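Side-chain contacts in putative TRAP PERIPLASMIC SOLUTE BINDING PROTEIN (Haemophilus influenzae, PDB 4PBQ), which probably serves as the periplasmic solute-binding component of a TRAP transporter, and is seen here holding L-gulonate: residues L173-D176 with W177-M181; N95-P98 with I99-V102; V304-D307 with S308-K312; Q205-P208 with Y209-K213. One frame throughout, in Å; residues are numbered along the deposited sequence.

Interaction 1 (L173-D176 with W177-M181); sequences LFVD and WAKAM. With 2UF (L-gulonate), chain D.
Trp-177 meets Phe-174 at the edge of its indole, where CE3 lies 3.6 Å from Phe-174 O, close to the ring plane. Its N donates to Leu-173 O, one of four i to i+4 bonds that link 173-176 to 177-180. A chi1 of 164°, with CG anti to its own N, carries the indole out from the helix, while CB stays 3.4 Å from Leu-173 O. Ala-178 follows, its N bonded to Phe-174 O and its methyl resting on the same oxygen. Lys-179 N bonds to Val-175 O, and CG lies 3.3 Å from that carbonyl; further out, CD meets Val-175 CG1 at 4.2 Å. Ala-180 N bonds to Asp-176 O at 2.9 Å, and Met-181 N continues the pattern to Trp-177 O. Met-181, a selenomethionine, lays CG over one face of the Trp-177 ring, offset toward the rim. From the first turn, Phe-174 sends CE1 to within 3.5 Å of O1 of L-gulonate, an oblique ring contact. The helix is the crossover of the beta-alpha-beta unit 165-168, 172-180, 184-187: Val-175 packs on both strands, Trp-177 on Leu-166 and, stacked, on His-229, while Leu-173, Asp-176 and Ala-180 face helix 292-312.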
loop_
_atom_site.group_PDB
_atom_site.type_symbol
_atom_site.label_atom_id
_atom_site.label_comp_id
_atom_site.label_asym_id
_atom_site.label_seq_id
_atom_site.Cartn_x
_atom_site.Cartn_y
_atom_site.Cartn_z
ATOM N N LEU A 173 7.471 10.852 2.698
ATOM C CA LEU A 173 6.308 11.098 3.561
ATOM C C LEU A 173 6.458 10.319 4.884
ATOM O O LEU A 173 6.103 10.780 5.966
ATOM C CB LEU A 173 5.008 10.637 2.877
ATOM C CG LEU A 173 3.807 10.603 3.812
ATOM C CD1 LEU A 173 3.504 12.015 4.264
ATOM C CD2 LEU A 173 2.567 9.957 3.162
ATOM N N PHE A 174 6.983 9.111 4.785
ATOM C CA PHE A 174 7.079 8.235 5.925
ATOM C C PHE A 174 8.268 8.622 6.798
ATOM O O PHE A 174 8.218 8.473 8.032
ATOM C CB PHE A 174 7.208 6.780 5.457
ATOM C CG PHE A 174 5.932 6.209 4.922
ATOM C CD1 PHE A 174 5.475 6.522 3.635
ATOM C CD2 PHE A 174 5.186 5.349 5.704
ATOM C CE1 PHE A 174 4.294 5.977 3.150
ATOM C CE2 PHE A 174 4.007 4.792 5.214
ATOM C CZ PHE A 174 3.554 5.122 3.952
ATOM N N VAL A 175 9.324 9.128 6.161
ATOM C CA VAL A 175 10.431 9.706 6.899
ATOM C C VAL A 175 9.893 10.873 7.729
ATOM O O VAL A 175 10.182 10.984 8.922
ATOM C CB VAL A 175 11.588 10.174 5.985
ATOM C CG1 VAL A 175 12.715 10.740 6.824
ATOM C CG2 VAL A 175 12.119 9.025 5.119
ATOM N N ASP A 176 9.158 11.782 7.096
ATOM C CA ASP A 176 8.593 12.938 7.811
ATOM C C ASP A 176 7.601 12.545 8.912
ATOM O O ASP A 176 7.607 13.120 10.013
ATOM C CB ASP A 176 7.949 13.898 6.816
ATOM C CG ASP A 176 8.954 14.534 5.872
ATOM O OD1 ASP A 176 10.182 14.554 6.166
ATOM O OD2 ASP A 176 8.493 15.044 4.837
ATOM N N TRP A 177 6.751 11.563 8.620
ATOM C CA TRP A 177 5.823 11.038 9.613
ATOM C C TRP A 177 6.592 10.561 10.849
ATOM O O TRP A 177 6.266 10.909 11.991
ATOM C CB TRP A 177 4.968 9.899 9.013
ATOM C CG TRP A 177 4.301 9.092 10.081
ATOM C CD1 TRP A 177 3.143 9.397 10.731
ATOM C CD2 TRP A 177 4.775 7.867 10.657
ATOM N NE1 TRP A 177 2.868 8.456 11.687
ATOM C CE2 TRP A 177 3.855 7.498 11.660
ATOM C CE3 TRP A 177 5.900 7.060 10.435
ATOM C CZ2 TRP A 177 4.020 6.356 12.443
ATOM C CZ3 TRP A 177 6.060 5.910 11.212
ATOM C CH2 TRP A 177 5.117 5.568 12.191
ATOM N N ALA A 178 7.649 9.787 10.626
ATOM C CA ALA A 178 8.401 9.231 11.732
ATOM C C ALA A 178 9.035 10.344 12.558
ATOM O O ALA A 178 8.979 10.310 13.771
ATOM C CB ALA A 178 9.449 8.260 11.251
ATOM N N LYS A 179 9.584 11.342 11.894
ATOM C CA LYS A 179 10.190 12.456 12.631
ATOM C C LYS A 179 9.154 13.248 13.429
ATOM O O LYS A 179 9.444 13.780 14.509
ATOM C CB LYS A 179 10.972 13.363 11.673
ATOM C CG LYS A 179 12.181 12.627 11.031
ATOM C CD LYS A 179 12.929 13.475 10.040
ATOM C CE LYS A 179 13.763 14.511 10.781
ATOM N NZ LYS A 179 14.872 14.989 9.945
ATOM N N ALA A 180 7.938 13.350 12.911
ATOM C CA ALA A 180 6.870 14.031 13.646
ATOM C C ALA A 180 6.475 13.269 14.919
ATOM O O ALA A 180 5.938 13.861 15.866
ATOM C CB ALA A 180 5.636 14.241 12.744
HETATM N N MSE A 181 6.728 11.959 14.918
HETATM C CA MSE A 181 6.497 11.089 16.077
HETATM C C MSE A 181 7.692 11.056 17.045
HETATM O O MSE A 181 7.632 10.392 18.070
HETATM C CB MSE A 181 6.183 9.656 15.644
HETATM C CG MSE A 181 4.941 9.475 14.740
HETATM SE SE MSE A 181 3.292 10.167 15.531
HETATM C CE MSE A 181 2.921 11.625 14.300
HETATM O O6A 2UF D . 7.818 -1.340 1.515
HETATM C C6 2UF D . 6.821 -0.996 2.164
HETATM O O6B 2UF D . 6.770 -0.871 3.397
HETATM C C5 2UF D . 5.523 -0.755 1.365
HETATM O O5 2UF D . 4.423 -1.028 2.205
HETATM C C4 2UF D . 5.448 0.704 0.863
HETATM O O4 2UF D . 6.496 0.946 -0.090
HETATM C C3 2UF D . 4.062 0.970 0.236
HETATM O O3 2UF D . 3.684 -0.049 -0.752
HETATM C C2 2UF D . 4.009 2.350 -0.442
HETATM O O2 2UF D . 2.632 2.596 -0.651
HETATM C C1 2UF D . 4.550 3.479 0.488
HETATM O O1 2UF D . 4.306 4.733 -0.168
#

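Interaction 2 (N95-P98 with I99-V102); sequences NVDP and IFGV
Asp-97 reaches round the turn to Ile-99 and Phe-100 with its side chain and its backbone alike. In the first class of contact, hydrogen bonds, OD1 accepts the N-H of Ile-99 at 3.2 Å; the bond is nearly straight (170°), but the donor stands above the carboxylate plane. The main-chain oxygen of the same residue takes the N-H of Phe-100, with N and O 3.3 Å apart. One residue on, Pro-98 O accepts Gly-101 N at 3.0 Å, the donor again lying well above the carbonyl plane. A carboxylate oxygen bonded to the amide two residues ahead is an Asx turn, and here it is joined to i to i+3 bonds that carry the chain into the 3-10 segment at 99-102, within the loop between strand 86-89 and helix 112-119. Van der Waals packing forms the second class. Asp-97 and Ile-99 run alongside each other in the same direction, with OD1 3.5 Å from CG2 of Ile-99. That methyl sits between the backbone N and carbonyl carbon of its own residue and also covers part of one face of the Phe-100 ring. The ring, its CG beside the backbone N (chi1 -57°), brings CE2 to 3.6 Å from Asp-97 CB. Partners outside come third: Asp-97 OD2 is hydrogen-bonded to Tyr-134 OH, so one carboxylate oxygen closes the turn and the other ties it to the loop holding Tyr-134, while Ile-99 and Phe-100 press on Ile-127 of helix 122-129.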
loop_
_atom_site.group_PDB
_atom_site.type_symbol
_atom_site.label_atom_id
_atom_site.label_comp_id
_atom_site.label_asym_id
_atom_site.label_seq_id
_atom_site.Cartn_x
_atom_site.Cartn_y
_atom_site.Cartn_z
ATOM N N ASN A 95 7.106 10.130 -5.504
ATOM C CA ASN A 95 8.417 10.824 -5.603
ATOM C C ASN A 95 8.608 11.537 -6.945
ATOM O O ASN A 95 9.531 12.345 -7.112
ATOM C CB ASN A 95 9.629 9.900 -5.255
ATOM C CG ASN A 95 9.850 8.767 -6.256
ATOM O OD1 ASN A 95 9.393 8.817 -7.391
ATOM N ND2 ASN A 95 10.571 7.732 -5.825
ATOM N N VAL A 96 7.726 11.255 -7.897
ATOM C CA VAL A 96 7.698 11.951 -9.175
ATOM C C VAL A 96 6.652 13.065 -9.146
ATOM O O VAL A 96 6.891 14.156 -9.653
ATOM C CB VAL A 96 7.417 10.977 -10.339
ATOM C CG1 VAL A 96 7.212 11.733 -11.661
ATOM C CG2 VAL A 96 8.561 9.990 -10.452
ATOM N N ASP A 97 5.502 12.790 -8.545
ATOM C CA ASP A 97 4.431 13.770 -8.435
ATOM C C ASP A 97 3.706 13.483 -7.138
ATOM O O ASP A 97 3.074 12.440 -6.985
ATOM C CB ASP A 97 3.466 13.670 -9.632
ATOM C CG ASP A 97 2.404 14.767 -9.644
ATOM O OD1 ASP A 97 2.095 15.317 -8.570
ATOM O OD2 ASP A 97 1.856 15.081 -10.737
ATOM N N PRO A 98 3.752 14.424 -6.196
ATOM C CA PRO A 98 3.288 14.112 -4.840
ATOM C C PRO A 98 1.793 13.829 -4.742
ATOM O O PRO A 98 1.376 13.266 -3.738
ATOM C CB PRO A 98 3.627 15.374 -4.035
ATOM C CG PRO A 98 4.574 16.147 -4.876
ATOM C CD PRO A 98 4.321 15.782 -6.298
ATOM N N ILE A 99 1.004 14.213 -5.740
ATOM C CA ILE A 99 -0.436 14.007 -5.637
ATOM C C ILE A 99 -0.768 12.520 -5.455
ATOM O O ILE A 99 -1.744 12.158 -4.786
ATOM C CB ILE A 99 -1.214 14.630 -6.834
ATOM C CG1 ILE A 99 -2.696 14.740 -6.456
ATOM C CG2 ILE A 99 -1.005 13.832 -8.112
ATOM C CD1 ILE A 99 -3.424 15.875 -7.104
ATOM N N PHE A 100 0.050 11.658 -6.038
ATOM C CA PHE A 100 -0.226 10.214 -5.974
ATOM C C PHE A 100 -0.086 9.635 -4.574
ATOM O O PHE A 100 -0.574 8.535 -4.300
ATOM C CB PHE A 100 0.676 9.439 -6.948
ATOM C CG PHE A 100 0.534 9.895 -8.368
ATOM C CD1 PHE A 100 -0.726 9.948 -8.967
ATOM C CD2 PHE A 100 1.633 10.281 -9.103
ATOM C CE1 PHE A 100 -0.875 10.382 -10.284
ATOM C CE2 PHE A 100 1.485 10.752 -10.409
ATOM C CZ PHE A 100 0.226 10.792 -11.000
ATOM N N GLY A 101 0.593 10.349 -3.682
ATOM C CA GLY A 101 0.797 9.846 -2.341
ATOM C C GLY A 101 -0.269 10.244 -1.320
ATOM O O GLY A 101 -0.178 9.861 -0.139
ATOM N N VAL A 102 -1.272 11.002 -1.764
ATOM C CA VAL A 102 -2.248 11.593 -0.853
ATOM C C VAL A 102 -2.999 10.551 -0.016
ATOM O O VAL A 102 -3.345 10.826 1.128
ATOM C CB VAL A 102 -3.252 12.512 -1.601
ATOM C CG1 VAL A 102 -4.133 11.727 -2.563
ATOM C CG2 VAL A 102 -4.104 13.295 -0.615
#

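Interaction 3 (V304-D307 with S308-K312); sequences VLYD and SFYKK
Phe-309 sets its edge against the face of Tyr-306 in a T-shaped stack, ring centres 5.4 Å apart and planes at 74°. The bump is CE2, which stands over the centre of the tyrosine ring, while the neighbouring CD2 comes within 3.9 Å of Tyr-306 CD2. The Phe-309 ring in turn lies flat over a bump of the backbone, Leu-305 O, 3.2 Å from the ring plane and near its centre. CZ continues past this oxygen to Leu-305 CB at 4.1 Å, so the ring lies across the preceding turn. Tyr-306 is wedged from a second direction by Tyr-310, whose CE2 meets Tyr-306 CB at 4.1 Å and whose OH approaches CD2. Both tyrosines and Phe-309 carry CG beside the backbone N; for Tyr-306, chi1 of -77° lays the ring along the helix flank where the later rings can reach it. Elsewhere on helix 292-312, Lys-311 folds CG to 3.3 Å from Asp-307 O. Neighbours add to the packing: Trp-105 stacks on Phe-309, Leu-305 packs against helix 172-180, and Tyr-310 touches helix 316-326. Chemically, two main-chain oxygens do double service. Leu-305 O accepts Phe-309 N and a water that leads on, weakly, to Lys-312 NZ; Asp-307 O takes a weak bond from Lys-311 N and a second water at 2.7 Å. The polar ends have partners elsewhere: Tyr-306 OH bonds to Pro-106 O and Asp-307 forms a salt bridge with Lys-303, leaving ring packing between the turns.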
loop_
_atom_site.group_PDB
_atom_site.type_symbol
_atom_site.label_atom_id
_atom_site.label_comp_id
_atom_site.label_asym_id
_atom_site.label_seq_id
_atom_site.Cartn_x
_atom_site.Cartn_y
_atom_site.Cartn_z
ATOM N N VAL A 304 1.484 18.523 11.956
ATOM C CA VAL A 304 2.584 19.267 11.344
ATOM C C VAL A 304 2.764 18.860 9.866
ATOM O O VAL A 304 3.161 19.676 9.030
ATOM C CB VAL A 304 3.891 19.045 12.133
ATOM C CG1 VAL A 304 4.410 17.626 11.905
ATOM C CG2 VAL A 304 4.940 20.081 11.763
ATOM N N LEU A 305 2.433 17.616 9.530
ATOM C CA LEU A 305 2.586 17.143 8.156
ATOM C C LEU A 305 1.610 17.879 7.251
ATOM O O LEU A 305 1.976 18.313 6.159
ATOM C CB LEU A 305 2.370 15.640 8.049
ATOM C CG LEU A 305 3.266 14.780 8.946
ATOM C CD1 LEU A 305 2.754 13.357 8.931
ATOM C CD2 LEU A 305 4.689 14.854 8.474
ATOM N N TYR A 306 0.373 18.022 7.725
ATOM C CA TYR A 306 -0.676 18.692 6.980
ATOM C C TYR A 306 -0.408 20.170 6.868
ATOM O O TYR A 306 -0.644 20.770 5.815
ATOM C CB TYR A 306 -2.031 18.454 7.642
ATOM C CG TYR A 306 -2.603 17.086 7.361
ATOM C CD1 TYR A 306 -2.285 15.991 8.168
ATOM C CD2 TYR A 306 -3.461 16.893 6.300
ATOM C CE1 TYR A 306 -2.820 14.716 7.888
ATOM C CE2 TYR A 306 -3.973 15.655 6.011
ATOM C CZ TYR A 306 -3.657 14.567 6.807
ATOM O OH TYR A 306 -4.235 13.357 6.469
ATOM N N ASP A 307 0.105 20.770 7.941
ATOM C CA ASP A 307 0.461 22.178 7.864
ATOM C C ASP A 307 1.392 22.405 6.684
ATOM O O ASP A 307 1.258 23.387 5.927
ATOM C CB ASP A 307 1.159 22.641 9.141
ATOM C CG ASP A 307 0.251 22.596 10.354
ATOM O OD1 ASP A 307 -0.994 22.571 10.188
ATOM O OD2 ASP A 307 0.794 22.584 11.477
ATOM N N SER A 308 2.360 21.513 6.551
ATOM C CA SER A 308 3.327 21.616 5.486
ATOM C C SER A 308 2.657 21.345 4.119
ATOM O O SER A 308 2.925 22.057 3.154
ATOM C CB SER A 308 4.494 20.664 5.765
ATOM O OG SER A 308 5.458 20.702 4.734
ATOM N N PHE A 309 1.772 20.352 4.023
ATOM C CA PHE A 309 1.137 20.063 2.731
ATOM C C PHE A 309 0.410 21.308 2.210
ATOM O O PHE A 309 0.479 21.648 1.038
ATOM C CB PHE A 309 0.075 18.937 2.813
ATOM C CG PHE A 309 0.582 17.592 3.285
ATOM C CD1 PHE A 309 1.829 17.131 2.947
ATOM C CD2 PHE A 309 -0.248 16.776 4.048
ATOM C CE1 PHE A 309 2.258 15.871 3.389
ATOM C CE2 PHE A 309 0.177 15.537 4.488
ATOM C CZ PHE A 309 1.432 15.090 4.141
ATOM N N TYR A 310 -0.311 21.977 3.093
ATOM C CA TYR A 310 -1.099 23.128 2.692
ATOM C C TYR A 310 -0.223 24.317 2.269
ATOM O O TYR A 310 -0.656 25.155 1.481
ATOM C CB TYR A 310 -2.064 23.504 3.817
ATOM C CG TYR A 310 -3.109 22.433 4.098
ATOM C CD1 TYR A 310 -3.728 21.743 3.059
ATOM C CD2 TYR A 310 -3.471 22.104 5.396
ATOM C CE1 TYR A 310 -4.682 20.767 3.307
ATOM C CE2 TYR A 310 -4.419 21.130 5.649
ATOM C CZ TYR A 310 -5.025 20.468 4.603
ATOM O OH TYR A 310 -5.973 19.497 4.855
ATOM N N LYS A 311 1.002 24.379 2.776
ATOM C CA LYS A 311 1.931 25.431 2.376
ATOM C C LYS A 311 2.669 25.165 1.071
ATOM O O LYS A 311 3.093 26.110 0.403
ATOM C CB LYS A 311 2.978 25.671 3.457
ATOM C CG LYS A 311 2.414 26.197 4.738
ATOM C CD LYS A 311 3.501 26.813 5.596
ATOM C CE LYS A 311 2.928 27.366 6.890
ATOM N NZ LYS A 311 1.658 28.127 6.683
ATOM N N LYS A 312 2.868 23.902 0.717
ATOM C CA LYS A 312 3.742 23.589 -0.411
ATOM C C LYS A 312 2.983 23.050 -1.622
ATOM O O LYS A 312 3.505 23.064 -2.740
ATOM C CB LYS A 312 4.839 22.614 0.027
ATOM C CG LYS A 312 4.344 21.250 0.440
ATOM C CD LYS A 312 5.488 20.396 1.015
ATOM C CE LYS A 312 4.963 19.084 1.608
ATOM N NZ LYS A 312 6.028 18.126 2.033
HETATM O O HOH W 1 4.720 17.283 5.141
HETATM O O HOH W 2 -0.390 25.369 6.641
#

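Interaction 4 (Q205-P208 with Y209-K213); sequences QENP and YMLIK. With 2UF (L-gulonate), chain D.
The L-gulonate pocket includes this strand-to-helix junction, where Asn-207 holds the ligand and Leu-211 packs against the asparagine. The asparagine amide meets the sugar acid with both ends: OD1 accepts the hydroxyl O5 at 2.8 Å, and ND2 donates to carboxylate oxygen O6B at 3.0 Å, the latter bond bent to 140°. ND2 also gives a straighter bond, 2.9 Å long, to Gln-205 OE1, which lies nearly in the plane of the Asn-207 amide. Gln-205 can turn its amide this way because CG occupies the position between its own N and carbonyl carbon (chi1 62°) and the chain bends again at chi2; its NE2 bonds to Ser-150 OG and passes 3.7 Å from Ile-212 CG1. Leu-211, reaching back from the helix, crosses the asparagine and puts CD1 3.8 Å from Asn-207 ND2 and CB alike. Pro-208 takes the N-cap position, and its O receives Ile-212 N at 3.2 Å in a nearly straight bond. The ethyl arm of Ile-212 folds down to the turn, where CD1 lies 3.6 Å from Asn-207 O. The N-to-C directions of strand 205-208 and helix 209-213 make an angle of 113°, a sharp change of course. Glu-206 points the other way, to Arg-147 and His-229. With both N-H groups of Asn-207 bonded, the amide can hardly flip: Gln-205, itself fixed by Ser-150, is a second-shell residue that orients a first-shell donor and acceptor toward the acid end of L-gulonate.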
loop_
_atom_site.group_PDB
_atom_site.type_symbol
_atom_site.label_atom_id
_atom_site.label_comp_id
_atom_site.label_asym_id
_atom_site.label_seq_id
_atom_site.Cartn_x
_atom_site.Cartn_y
_atom_site.Cartn_z
ATOM N N GLN A 205 9.663 -1.729 12.288
ATOM C CA GLN A 205 9.207 -1.239 10.998
ATOM C C GLN A 205 7.702 -0.998 11.105
ATOM O O GLN A 205 7.131 -1.147 12.187
ATOM C CB GLN A 205 9.554 -2.234 9.851
ATOM C CG GLN A 205 8.903 -3.608 9.949
ATOM C CD GLN A 205 7.510 -3.669 9.344
ATOM O OE1 GLN A 205 7.324 -3.382 8.166
ATOM N NE2 GLN A 205 6.517 -3.987 10.170
ATOM N N GLU A 206 7.057 -0.620 10.005
ATOM C CA GLU A 206 5.605 -0.425 10.019
ATOM C C GLU A 206 5.002 -0.843 8.681
ATOM O O GLU A 206 5.573 -0.590 7.629
ATOM C CB GLU A 206 5.226 1.002 10.441
ATOM C CG GLU A 206 5.966 2.125 9.745
ATOM C CD GLU A 206 5.442 2.395 8.349
ATOM O OE1 GLU A 206 4.246 2.761 8.223
ATOM O OE2 GLU A 206 6.229 2.230 7.377
ATOM N N ASN A 207 3.849 -1.496 8.743
ATOM C CA ASN A 207 3.222 -2.096 7.572
ATOM C C ASN A 207 1.895 -2.674 8.032
ATOM O O ASN A 207 1.643 -2.771 9.236
ATOM C CB ASN A 207 4.137 -3.186 6.956
ATOM C CG ASN A 207 4.799 -2.741 5.638
ATOM O OD1 ASN A 207 4.130 -2.355 4.682
ATOM N ND2 ASN A 207 6.114 -2.804 5.597
ATOM N N PRO A 208 1.032 -3.048 7.089
ATOM C CA PRO A 208 -0.238 -3.652 7.492
ATOM C C PRO A 208 -0.045 -5.000 8.172
ATOM O O PRO A 208 0.975 -5.674 7.947
ATOM C CB PRO A 208 -1.011 -3.781 6.162
ATOM C CG PRO A 208 -0.359 -2.775 5.247
ATOM C CD PRO A 208 1.091 -2.776 5.649
ATOM N N TYR A 209 -1.036 -5.406 8.965
ATOM C CA TYR A 209 -1.021 -6.715 9.629
ATOM C C TYR A 209 -0.687 -7.862 8.670
ATOM O O TYR A 209 0.109 -8.731 9.013
ATOM C CB TYR A 209 -2.371 -7.013 10.307
ATOM C CG TYR A 209 -2.499 -6.470 11.706
ATOM C CD1 TYR A 209 -1.758 -6.990 12.751
ATOM C CD2 TYR A 209 -3.396 -5.456 11.986
ATOM C CE1 TYR A 209 -1.906 -6.499 14.055
ATOM C CE2 TYR A 209 -3.523 -4.952 13.254
ATOM C CZ TYR A 209 -2.792 -5.482 14.286
ATOM O OH TYR A 209 -2.963 -4.955 15.559
HETATM N N MSE A 210 -1.317 -7.901 7.490
HETATM C CA MSE A 210 -1.123 -9.058 6.630
HETATM C C MSE A 210 0.304 -9.167 6.151
HETATM O O MSE A 210 0.848 -10.272 6.122
HETATM C CB MSE A 210 -2.097 -9.095 5.449
HETATM C CG MSE A 210 -3.537 -9.219 5.900
HETATM SE SE MSE A 210 -4.777 -9.489 4.422
HETATM C CE MSE A 210 -4.814 -7.688 3.729
ATOM N N LEU A 211 0.941 -8.043 5.823
ATOM C CA LEU A 211 2.352 -8.075 5.479
ATOM C C LEU A 211 3.221 -8.609 6.633
ATOM O O LEU A 211 4.121 -9.426 6.435
ATOM C CB LEU A 211 2.805 -6.668 5.052
ATOM C CG LEU A 211 4.213 -6.421 4.509
ATOM C CD1 LEU A 211 5.335 -6.530 5.548
ATOM C CD2 LEU A 211 4.466 -7.312 3.352
ATOM N N ILE A 212 2.962 -8.139 7.848
ATOM C CA ILE A 212 3.705 -8.586 9.014
ATOM C C ILE A 212 3.632 -10.105 9.198
ATOM O O ILE A 212 4.626 -10.741 9.536
ATOM C CB ILE A 212 3.222 -7.820 10.251
ATOM C CG1 ILE A 212 3.659 -6.369 10.098
ATOM C CG2 ILE A 212 3.793 -8.418 11.536
ATOM C CD1 ILE A 212 3.071 -5.432 11.150
ATOM N N LYS A 213 2.480 -10.712 8.909
ATOM C CA LYS A 213 2.391 -12.165 8.998
ATOM C C LYS A 213 3.064 -12.813 7.791
ATOM O O LYS A 213 3.875 -13.730 7.950
ATOM C CB LYS A 213 0.948 -12.653 9.053
ATOM C CG LYS A 213 0.866 -14.169 9.292
ATOM C CD LYS A 213 -0.508 -14.754 9.052
ATOM C CE LYS A 213 -0.410 -16.261 9.094
ATOM N NZ LYS A 213 -1.696 -16.983 8.787
HETATM O O6A 2UF D . 7.818 -1.340 1.515
HETATM C C6 2UF D . 6.821 -0.996 2.164
HETATM O O6B 2UF D . 6.770 -0.871 3.397
HETATM C C5 2UF D . 5.523 -0.755 1.365
HETATM O O5 2UF D . 4.423 -1.028 2.205
HETATM C C4 2UF D . 5.448 0.704 0.863
HETATM O O4 2UF D . 6.496 0.946 -0.090
HETATM C C3 2UF D . 4.062 0.970 0.236
HETATM O O3 2UF D . 3.684 -0.049 -0.752
HETATM C C2 2UF D . 4.009 2.350 -0.442
HETATM O O2 2UF D . 2.632 2.596 -0.651
HETATM C C1 2UF D . 4.550 3.479 0.488
HETATM O O1 2UF D . 4.306 4.733 -0.168
#

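In the fold
Interactions 1 and 4 share the ligand: Phe-174 touches L-gulonate at O1 and Asn-207 grips it at O5 and O6B. The two contacts also meet directly, Phe-174 CE2 lying 3.6 Å from Glu-206 OE1, although their centres are 18 Å apart. Interaction 3 stands behind interaction 1, centres 13 Å apart, with Leu-173 CD1 3.7 Å from Phe-309 CZ; the Phe-309 side chain is about 12 Å from the ligand, a second layer. Interaction 2 brushes the same helix through Gly-101 O, 4.3 Å from Leu-173 CD2. Interactions 2 and 4 are on opposite sides of the chain's centre, their nearest atoms about 12 Å apart.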